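Local coordinates for transcriptional regulator (Rhodococcus sp., PDB 2O0Y), which probably binds DNA through a winged helix-turn-helix domain and regulates transcription as an IclR-type regulator, at residues R65-S70 / G79-R84; A94-V99 / S252-P257; A134-V139 / G226-R231; E163-V168 / Q181-V186. All blocks are in the same frame, centred on the assembly; numbering follows the deposited sequence.

Interaction 1: R65-S70 / G79-R84; sequences RSVLTS and GPEMLR
E81 lays its CB against the backbone of S66, 3.1 Å from S66 O, and its CG against CG2 of V67, 3.9 Å away. The contact belongs to the winged helix-turn-helix domain of an IclR-type regulator: 65-70 leaves helix 52-64 and enters the first wing strand, and 79-84 follows the second, 75-78. S66 ends that helix in a Schellman motif with positive phi (67°). Two backbone bonds join the segments, G79 N to V67 O at 2.8 Å and E81 N to S66 O at 2.9 Å. G79 has to be small: a CB modelled there would collide with S66 O and with T69 OG1. T69 crosses the P80 ring at about a right angle, OG1 lying 3.3 Å from P80 CD, and bonds to Q120 of the second subunit. E81, its CG anti to the backbone N (chi1 171°) and its chain bent at chi2, has its carboxylate near two arginines. R84 NH1 forms a salt bridge with E81 OE1, while R65, itself paired with D27 and E30 of the second subunit, is joined through water. An alanine at E81 would probably leave R84 without this salt bridge, break the water link to R65 and remove the CG packing on V67 CG2. The water accepts from R65 NE at 2.9 Å, in the guanidinium plane, and lies 3.0 Å from E81 OE1, to which it can donate.

Interaction 2: A94-V99 / S252-P257; sequences APPEEV and SAIGLP
The backbones approach most closely at P95 and L256, whose CA atoms lie 6.3 Å apart, where the start of helix 97-110 faces the chain just leaving helix 237-254. P96 occupies the N-cap position of the first helix, and G255 is the first residue beyond the second; its backbone angles (phi 107°, psi 157°) would drive a CB into the carbonyl oxygen of I254, so glycine is required.

Side chains join the two ends by apolar packing. P96 and P257 meet tip to tip, P96 CG standing 3.9 Å from P257 CD. The same P96 CG lies 3.6 Å from G255 O, a carbonyl oxygen that the contact buries and for which the model offers no hydrogen-bond partner. V99 divides its two methyls. CG1, anti to the backbone N (chi1 160°), meets L256 CD2 at 4.1 Å, the two side chains crossing at about a right angle; CG2 touches I254 CG2 at 3.7 Å as V99 and I254 run antiparallel alongside each other. L256 CD2 also reaches P95 CB and P96 CD, so one methyl touches three residues of the opposing segment. At the exposed margin, CD1 of I254 meets the E98 side chain, 3.9 Å from OE1 and 4.1 Å from CB. A single water donates to both A94 O and P257 O; P257 O is also bonded to NE1 of W93.

Farther in, V99 and L256 share I251 of helix 237-254 and I254 packs on I102 of helix 97-110, placing the contact between the ends of these two helices, with L256 also packed on L212 of strand 205-213.

Interaction 3: A134-V139 / G226-R231; sequences ATVRSV and GGPTGR
The loop between strands 123-130 and 146-147 in the C-terminal, effector-type domain of the IclR family is tied here to the end of strand 219-228 and the 3-10 turn that follows it. The tie is the guanidinium of R231 meeting the backbone carbonyl of V136. R231 NH2 donates to V136 O at 2.7 Å with an N-H...O angle of 162°, the nitrogen sitting nearly along the C=O axis and the oxygen near the guanidinium plane. NH1 adds a weak second bond at 3.3 Å to the same oxygen, making a forked grip.

P228 covers one face of this group: its CG lies 3.3 Å above the guanidinium plane, over the centre. The proline and the bonds together limit the group's rotation. The arginine folds back over its own segment through a bend at chi3 (-65°), which positions NE for a salt bridge with E112. A134 CB approaches NH2 obliquely, at 3.5 Å. Within the loop, R137 NH1 donates to A134 O at 2.8 Å, with that oxygen in its guanidinium plane, and R137 also pairs with E131. Farther along the loop, S138 CB packs 3.2 Å from G226 O, and a water accepts from S138 N and donates to G226 O at 2.6 Å.

A leucine at R231 would probably leave V136 O without these donors and E112 without this partner, weakening the tie of the loop. The chemistry thus pairs a charged group with a neutral carbonyl across the segments, and E112 is likely to offset the positive charge of R231.

Interaction 4: E163-V168 / Q181-V186; sequences ELIDDV and QLREKV
I165 fills the centre of the contact, reaching from helix 165-171 into the face of helix 178-192. Its CD1 meets V186 CG2 tip to tip at 3.8 Å, while its CG2, anti to the backbone N, turns toward R183. That methyl lies 4.0 Å above one face of the R183 guanidinium, offset toward the rim, and the same CG2 lies 4.0 Å from R183 N. One helical turn on, V168 CG1 touches L182 CD2 at 3.8 Å, the two side chains crossing at about a right angle. L182 CD2 also approaches I165 CG2, joining the apolar pairs into one patch.

Beside this patch lies the salt bridge. R183 NH2 donates to D166 OD1 at 2.7 Å, with an N-H...O angle of 158°. The oxygen is near the guanidinium plane, yet the nitrogen approaches from above the carboxylate plane, and the two flat groups are turned 77° apart. R183 gets there with CG anti to the backbone N and a bend at chi3 (-75°) that turns NE out of the extended line of the chain.

Farther out, V168 packs on L122, L148 and W149, and L182 and V186 both touch K155, so the pair packs against helix 152-157 and against the loops carrying L122, L148 and W149. D180 forms a long, weak ion pair with R183 NH1.

The contact therefore combines a buried apolar centre with one charged pair at its exposed margin, where I165 covers part of an arginine face and the D166 charge probably helps to hold the guanidinium in place.

Overall arrangement
Interaction 1 stands apart in the DNA-binding domain, its centre about 46 Å from that of interaction 3, on the opposite side of the chain's centre; it closes along the chain before the others open. Interaction 2 brings together the start of helix 97-110 and the end of helix 237-254, enclosing interaction 3, which in turn encloses interaction 4. These three mark separate regions of the C-terminal part: centres of 2 and 3 are about 25 Å apart, those of 3 and 4 about 27 Å. None touches another, the nearest atoms of 1 and 2 being about 15 Å apart. Interaction 1 has 11 residues within reach of the second subunit, interaction 4 one.

Interaction 1: R65-S70 / G79-R84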
# COMPACT_ATOMS: atom_id res chain seq x y z
N ARG B 65 -19.63 4.39 -0.52
CA ARG B 65 -18.74 3.90 -1.56
C ARG B 65 -17.33 3.51 -1.05
O ARG B 65 -16.45 3.19 -1.85
CB ARG B 65 -18.59 4.99 -2.62
CG ARG B 65 -18.15 4.46 -3.95
CD ARG B 65 -19.30 3.65 -4.70
NE ARG B 65 -18.69 3.11 -5.90
CZ ARG B 65 -18.83 3.62 -7.11
NH1 ARG B 65 -19.64 4.68 -7.33
NH2 ARG B 65 -18.19 3.04 -8.11
N SER B 66 -17.12 3.57 0.27
CA SER B 66 -15.82 3.25 0.92
C SER B 66 -14.69 4.18 0.61
O SER B 66 -13.54 3.85 0.87
CB SER B 66 -15.42 1.80 0.67
OG SER B 66 -16.34 0.99 1.39
N VAL B 67 -15.00 5.37 0.11
CA VAL B 67 -14.01 6.46 -0.14
C VAL B 67 -13.64 7.00 1.21
O VAL B 67 -12.52 7.42 1.40
CB VAL B 67 -14.63 7.56 -1.11
CG1 VAL B 67 -14.00 9.00 -0.97
CG2 VAL B 67 -14.64 7.08 -2.57
N LEU B 68 -14.60 7.04 2.16
CA LEU B 68 -14.28 7.42 3.52
C LEU B 68 -14.77 6.31 4.40
O LEU B 68 -15.61 5.52 3.95
CB LEU B 68 -15.00 8.69 3.92
CG LEU B 68 -14.59 9.98 3.23
CD1 LEU B 68 -15.45 11.12 3.87
CD2 LEU B 68 -13.10 10.33 3.42
N THR B 69 -14.23 6.20 5.61
CA THR B 69 -14.74 5.27 6.64
C THR B 69 -15.01 5.99 7.93
O THR B 69 -14.17 6.79 8.33
CB THR B 69 -13.65 4.27 6.96
OG1 THR B 69 -13.43 3.55 5.79
CG2 THR B 69 -14.06 3.31 8.00
N SER B 70 -16.16 5.75 8.55
CA SER B 70 -16.57 6.39 9.79
C SER B 70 -15.89 5.62 10.89
O SER B 70 -16.09 4.41 10.96
CB SER B 70 -18.10 6.17 9.97
OG SER B 70 -18.60 6.95 11.03
N GLY B 79 -11.12 5.74 3.10
CA GLY B 79 -11.62 4.36 3.29
C GLY B 79 -11.02 3.39 2.30
O GLY B 79 -10.18 3.76 1.48
N PRO B 80 -11.37 2.11 2.41
CA PRO B 80 -10.66 1.04 1.69
C PRO B 80 -10.75 1.16 0.19
O PRO B 80 -9.88 0.65 -0.53
CB PRO B 80 -11.43 -0.23 2.12
CG PRO B 80 -12.10 0.14 3.42
CD PRO B 80 -12.43 1.62 3.33
N GLU B 81 -11.76 1.89 -0.31
CA GLU B 81 -11.82 2.13 -1.76
C GLU B 81 -10.52 2.63 -2.29
O GLU B 81 -10.07 2.27 -3.37
CB GLU B 81 -12.93 3.13 -2.09
CG GLU B 81 -12.97 3.66 -3.56
CD GLU B 81 -13.67 2.77 -4.55
OE1 GLU B 81 -13.97 1.63 -4.21
OE2 GLU B 81 -13.87 3.20 -5.73
N MSE B 82 -9.90 3.53 -1.53
CA MSE B 82 -8.74 4.22 -2.08
C MSE B 82 -7.58 3.25 -2.30
O MSE B 82 -6.65 3.53 -3.03
CB MSE B 82 -8.30 5.39 -1.13
CG MSE B 82 -9.40 6.35 -0.72
SE MSE B 82 -10.13 7.17 -2.38
CE MSE B 82 -8.44 7.65 -3.06
N LEU B 83 -7.60 2.13 -1.60
CA LEU B 83 -6.53 1.11 -1.66
C LEU B 83 -6.55 0.42 -3.01
O LEU B 83 -5.59 -0.26 -3.38
CB LEU B 83 -6.75 0.06 -0.55
CG LEU B 83 -6.67 0.54 0.90
CD1 LEU B 83 -6.91 -0.65 1.84
CD2 LEU B 83 -5.21 1.16 1.18
N ARG B 84 -7.63 0.56 -3.75
CA ARG B 84 -7.68 -0.16 -5.03
C ARG B 84 -6.76 0.43 -6.06
O ARG B 84 -6.54 -0.21 -7.11
CB ARG B 84 -9.11 -0.25 -5.57
CG ARG B 84 -9.64 1.03 -6.15
CD ARG B 84 -11.20 0.94 -6.20
NE ARG B 84 -11.61 0.07 -7.30
CZ ARG B 84 -12.77 -0.60 -7.37
NH1 ARG B 84 -13.64 -0.56 -6.40
NH2 ARG B 84 -13.02 -1.34 -8.43
O HOH W 1 -16.92 1.31 -4.56

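Interaction 2: A94-V99 / S252-P257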
# COMPACT_ATOMS: atom_id res chain seq x y z
N ALA B 94 7.52 7.04 -10.65
CA ALA B 94 8.84 7.35 -11.18
C ALA B 94 9.26 8.64 -10.55
O ALA B 94 8.39 9.42 -10.20
CB ALA B 94 8.77 7.54 -12.68
N PRO B 95 10.59 8.90 -10.39
CA PRO B 95 10.99 10.24 -9.90
C PRO B 95 10.63 11.33 -10.91
O PRO B 95 10.40 11.01 -12.07
CB PRO B 95 12.53 10.13 -9.76
CG PRO B 95 12.86 8.62 -9.93
CD PRO B 95 11.74 8.02 -10.69
N PRO B 96 10.60 12.61 -10.48
CA PRO B 96 10.44 13.62 -11.51
C PRO B 96 11.53 13.44 -12.60
O PRO B 96 12.66 13.02 -12.29
CB PRO B 96 10.67 14.91 -10.74
CG PRO B 96 10.23 14.63 -9.37
CD PRO B 96 10.69 13.21 -9.13
N GLU B 97 11.18 13.70 -13.86
CA GLU B 97 12.13 13.50 -14.95
C GLU B 97 13.41 14.34 -14.72
O GLU B 97 14.51 13.89 -15.07
CB GLU B 97 11.42 13.70 -16.32
CG GLU B 97 11.78 14.93 -17.09
CD GLU B 97 10.94 15.07 -18.40
N GLU B 98 13.30 15.50 -14.08
CA GLU B 98 14.50 16.30 -13.72
C GLU B 98 15.37 15.63 -12.68
O GLU B 98 16.57 15.86 -12.66
CB GLU B 98 14.12 17.66 -13.14
CG GLU B 98 13.70 18.68 -14.19
CD GLU B 98 13.56 20.10 -13.60
OE1 GLU B 98 13.42 20.21 -12.33
OE2 GLU B 98 13.56 21.07 -14.40
N VAL B 99 14.77 14.83 -11.81
CA VAL B 99 15.57 14.02 -10.87
C VAL B 99 16.28 12.88 -11.63
O VAL B 99 17.45 12.59 -11.40
CB VAL B 99 14.66 13.47 -9.77
CG1 VAL B 99 15.30 12.24 -9.06
CG2 VAL B 99 14.22 14.63 -8.78
N SER B 252 16.84 16.72 -3.53
CA SER B 252 16.04 17.07 -2.36
C SER B 252 15.39 18.44 -2.60
O SER B 252 14.24 18.64 -2.21
CB SER B 252 16.88 17.08 -1.08
OG SER B 252 17.24 15.76 -0.70
N ALA B 253 16.11 19.37 -3.24
CA ALA B 253 15.48 20.68 -3.56
C ALA B 253 14.25 20.55 -4.46
O ALA B 253 13.26 21.23 -4.23
CB ALA B 253 16.48 21.67 -4.16
N ILE B 254 14.33 19.70 -5.48
CA ILE B 254 13.22 19.42 -6.41
C ILE B 254 12.10 18.69 -5.68
O ILE B 254 10.93 19.05 -5.81
CB ILE B 254 13.73 18.56 -7.62
CG1 ILE B 254 14.59 19.42 -8.54
CG2 ILE B 254 12.58 17.97 -8.44
CD1 ILE B 254 15.50 18.60 -9.44
N GLY B 255 12.44 17.61 -4.97
CA GLY B 255 11.46 16.92 -4.16
C GLY B 255 11.09 15.61 -4.80
O GLY B 255 11.24 15.45 -6.02
N LEU B 256 10.59 14.66 -4.00
CA LEU B 256 10.29 13.33 -4.51
C LEU B 256 8.84 12.98 -4.19
O LEU B 256 8.59 12.25 -3.25
CB LEU B 256 11.23 12.30 -3.89
CG LEU B 256 12.70 12.38 -4.36
CD1 LEU B 256 13.57 11.57 -3.43
CD2 LEU B 256 12.84 11.84 -5.80
N PRO B 257 7.90 13.53 -4.98
CA PRO B 257 6.47 13.28 -4.76
C PRO B 257 6.21 11.77 -4.73
O PRO B 257 6.67 11.04 -5.60
CB PRO B 257 5.83 13.92 -5.98
CG PRO B 257 6.78 15.05 -6.33
CD PRO B 257 8.12 14.41 -6.15
O HOH W 2 7.77 11.44 -8.31

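Interaction 3: A134-V139 / G226-R231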
# COMPACT_ATOMS: atom_id res chain seq x y z
N ALA B 134 30.13 1.13 -17.71
CA ALA B 134 31.36 0.37 -17.40
C ALA B 134 31.00 -1.09 -17.54
O ALA B 134 29.88 -1.47 -17.30
CB ALA B 134 31.78 0.67 -15.98
N THR B 135 31.92 -1.92 -17.99
CA THR B 135 31.59 -3.36 -18.20
C THR B 135 31.49 -4.14 -16.88
O THR B 135 30.76 -5.14 -16.80
CB THR B 135 32.60 -4.04 -19.08
OG1 THR B 135 33.88 -3.94 -18.47
CG2 THR B 135 32.64 -3.39 -20.47
N VAL B 136 32.22 -3.67 -15.86
CA VAL B 136 32.01 -4.14 -14.48
C VAL B 136 31.35 -3.06 -13.62
O VAL B 136 31.90 -1.95 -13.43
CB VAL B 136 33.35 -4.66 -13.85
CG1 VAL B 136 33.11 -5.16 -12.44
CG2 VAL B 136 33.94 -5.75 -14.70
N ARG B 137 30.14 -3.32 -13.15
CA ARG B 137 29.40 -2.28 -12.47
C ARG B 137 28.42 -2.91 -11.53
O ARG B 137 28.30 -4.17 -11.52
CB ARG B 137 28.71 -1.37 -13.49
CG ARG B 137 27.57 -2.02 -14.31
CD ARG B 137 27.03 -0.98 -15.28
NE ARG B 137 25.93 -1.46 -16.13
CZ ARG B 137 26.06 -1.87 -17.38
NH1 ARG B 137 27.25 -1.95 -17.99
NH2 ARG B 137 24.97 -2.24 -18.03
N SER B 138 27.75 -2.09 -10.72
CA SER B 138 26.62 -2.58 -9.91
C SER B 138 25.42 -2.72 -10.80
O SER B 138 25.08 -1.81 -11.58
CB SER B 138 26.21 -1.61 -8.77
OG SER B 138 24.80 -1.81 -8.49
N VAL B 139 24.76 -3.87 -10.71
CA VAL B 139 23.58 -4.12 -11.53
C VAL B 139 22.43 -4.69 -10.67
O VAL B 139 21.66 -5.55 -11.16
CB VAL B 139 23.93 -5.06 -12.71
CG1 VAL B 139 24.66 -6.31 -12.22
CG2 VAL B 139 22.70 -5.45 -13.46
N GLY B 226 27.16 2.44 -6.37
CA GLY B 226 27.78 1.16 -6.01
C GLY B 226 28.58 0.71 -7.18
O GLY B 226 28.18 0.92 -8.34
N GLY B 227 29.73 0.09 -6.90
CA GLY B 227 30.56 -0.41 -7.96
C GLY B 227 31.74 -1.15 -7.41
O GLY B 227 31.80 -1.44 -6.23
N PRO B 228 32.71 -1.47 -8.29
CA PRO B 228 33.91 -2.17 -7.86
C PRO B 228 34.77 -1.35 -6.91
O PRO B 228 34.98 -0.16 -7.14
CB PRO B 228 34.64 -2.45 -9.18
CG PRO B 228 34.07 -1.47 -10.15
CD PRO B 228 32.68 -1.24 -9.74
N THR B 229 35.26 -1.98 -5.84
CA THR B 229 36.09 -1.30 -4.82
C THR B 229 37.30 -0.61 -5.46
O THR B 229 37.70 0.48 -5.05
CB THR B 229 36.51 -2.32 -3.77
OG1 THR B 229 35.33 -2.70 -3.08
CG2 THR B 229 37.58 -1.76 -2.78
N GLY B 230 37.83 -1.21 -6.51
CA GLY B 230 39.01 -0.70 -7.18
C GLY B 230 38.80 0.65 -7.86
O GLY B 230 39.77 1.26 -8.29
N ARG B 231 37.54 1.11 -8.00
CA ARG B 231 37.26 2.44 -8.55
C ARG B 231 36.95 3.46 -7.46
O ARG B 231 36.96 4.67 -7.73
CB ARG B 231 36.08 2.37 -9.54
CG ARG B 231 36.51 1.77 -10.90
CD ARG B 231 35.62 2.29 -12.07
NE ARG B 231 34.23 1.88 -11.99
CZ ARG B 231 33.75 0.79 -12.60
NH1 ARG B 231 34.58 -0.00 -13.26
NH2 ARG B 231 32.47 0.48 -12.51
O HOH W 3 28.89 0.71 -10.85

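Interaction 4: E163-V168 / Q181-V186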
# COMPACT_ATOMS: atom_id res chain seq x y z
N GLU B 163 14.48 3.08 15.54
CA GLU B 163 13.70 2.09 16.32
C GLU B 163 13.76 0.70 15.68
O GLU B 163 13.40 -0.30 16.32
CB GLU B 163 12.25 2.53 16.49
CG GLU B 163 11.33 2.28 15.27
CD GLU B 163 11.49 3.30 14.19
OE1 GLU B 163 12.14 4.35 14.46
OE2 GLU B 163 10.97 3.05 13.06
N LEU B 164 14.24 0.64 14.43
CA LEU B 164 14.32 -0.61 13.69
C LEU B 164 15.69 -1.26 13.71
O LEU B 164 15.85 -2.39 13.24
CB LEU B 164 13.86 -0.41 12.24
CG LEU B 164 12.36 -0.16 12.04
CD1 LEU B 164 12.04 -0.31 10.58
CD2 LEU B 164 11.51 -1.09 12.86
N ILE B 165 16.69 -0.57 14.25
CA ILE B 165 18.07 -1.05 14.18
C ILE B 165 18.24 -2.46 14.81
O ILE B 165 18.81 -3.37 14.19
CB ILE B 165 19.06 0.01 14.70
CG1 ILE B 165 19.25 1.10 13.61
CG2 ILE B 165 20.41 -0.62 15.05
CD1 ILE B 165 20.18 2.24 13.99
N ASP B 166 17.70 -2.65 16.00
CA ASP B 166 17.81 -3.95 16.68
C ASP B 166 17.28 -5.10 15.82
O ASP B 166 17.92 -6.15 15.71
CB ASP B 166 17.11 -3.92 18.03
CG ASP B 166 17.96 -3.32 19.13
OD1 ASP B 166 19.20 -3.26 18.99
OD2 ASP B 166 17.39 -2.91 20.17
N ASP B 167 16.10 -4.90 15.22
CA ASP B 167 15.46 -5.96 14.46
C ASP B 167 16.23 -6.28 13.19
O ASP B 167 16.42 -7.45 12.84
CB ASP B 167 14.00 -5.61 14.15
CG ASP B 167 13.14 -5.51 15.40
OD1 ASP B 167 13.40 -6.18 16.45
OD2 ASP B 167 12.16 -4.74 15.31
N VAL B 168 16.69 -5.23 12.50
CA VAL B 168 17.57 -5.35 11.34
C VAL B 168 18.84 -6.11 11.74
O VAL B 168 19.35 -6.92 10.96
CB VAL B 168 17.93 -3.94 10.78
CG1 VAL B 168 19.15 -3.98 9.86
CG2 VAL B 168 16.73 -3.33 10.06
N GLN B 181 26.98 -2.12 17.18
CA GLN B 181 27.89 -1.74 16.10
C GLN B 181 27.15 -0.99 14.98
O GLN B 181 27.49 0.14 14.63
CB GLN B 181 28.59 -2.97 15.50
CG GLN B 181 29.46 -3.78 16.46
N LEU B 182 26.13 -1.64 14.43
CA LEU B 182 25.25 -1.01 13.46
C LEU B 182 24.73 0.36 13.92
O LEU B 182 24.80 1.32 13.16
CB LEU B 182 24.11 -1.95 13.10
CG LEU B 182 23.24 -1.57 11.88
CD1 LEU B 182 24.07 -1.39 10.58
CD2 LEU B 182 22.16 -2.60 11.66
N ARG B 183 24.24 0.46 15.15
CA ARG B 183 23.76 1.73 15.73
C ARG B 183 24.83 2.84 15.68
O ARG B 183 24.52 4.01 15.41
CB ARG B 183 23.28 1.51 17.18
CG ARG B 183 22.48 2.68 17.80
CD ARG B 183 21.91 2.33 19.19
NE ARG B 183 20.77 1.43 19.03
CZ ARG B 183 20.79 0.12 19.25
NH1 ARG B 183 21.89 -0.49 19.68
NH2 ARG B 183 19.68 -0.58 19.03
N GLU B 184 26.09 2.46 15.92
CA GLU B 184 27.18 3.44 15.97
C GLU B 184 27.55 3.91 14.57
O GLU B 184 27.73 5.11 14.34
CB GLU B 184 28.40 2.89 16.73
CG GLU B 184 28.15 2.63 18.25
CD GLU B 184 29.45 2.46 19.08
OE1 GLU B 184 30.55 2.55 18.48
OE2 GLU B 184 29.36 2.25 20.33
N LYS B 185 27.61 2.98 13.62
CA LYS B 185 27.90 3.34 12.23
C LYS B 185 26.79 4.24 11.65
O LYS B 185 27.08 5.20 10.94
CB LYS B 185 28.12 2.10 11.39
CG LYS B 185 29.29 1.20 11.88
CD LYS B 185 29.39 -0.12 11.06
CE LYS B 185 28.04 -0.88 11.00
NZ LYS B 185 27.98 -2.03 10.04
N VAL B 186 25.51 3.96 11.96
CA VAL B 186 24.42 4.82 11.48
C VAL B 186 24.65 6.26 11.99
O VAL B 186 24.49 7.22 11.26
CB VAL B 186 23.01 4.31 11.88
CG1 VAL B 186 21.96 5.31 11.46
CG2 VAL B 186 22.72 2.91 11.28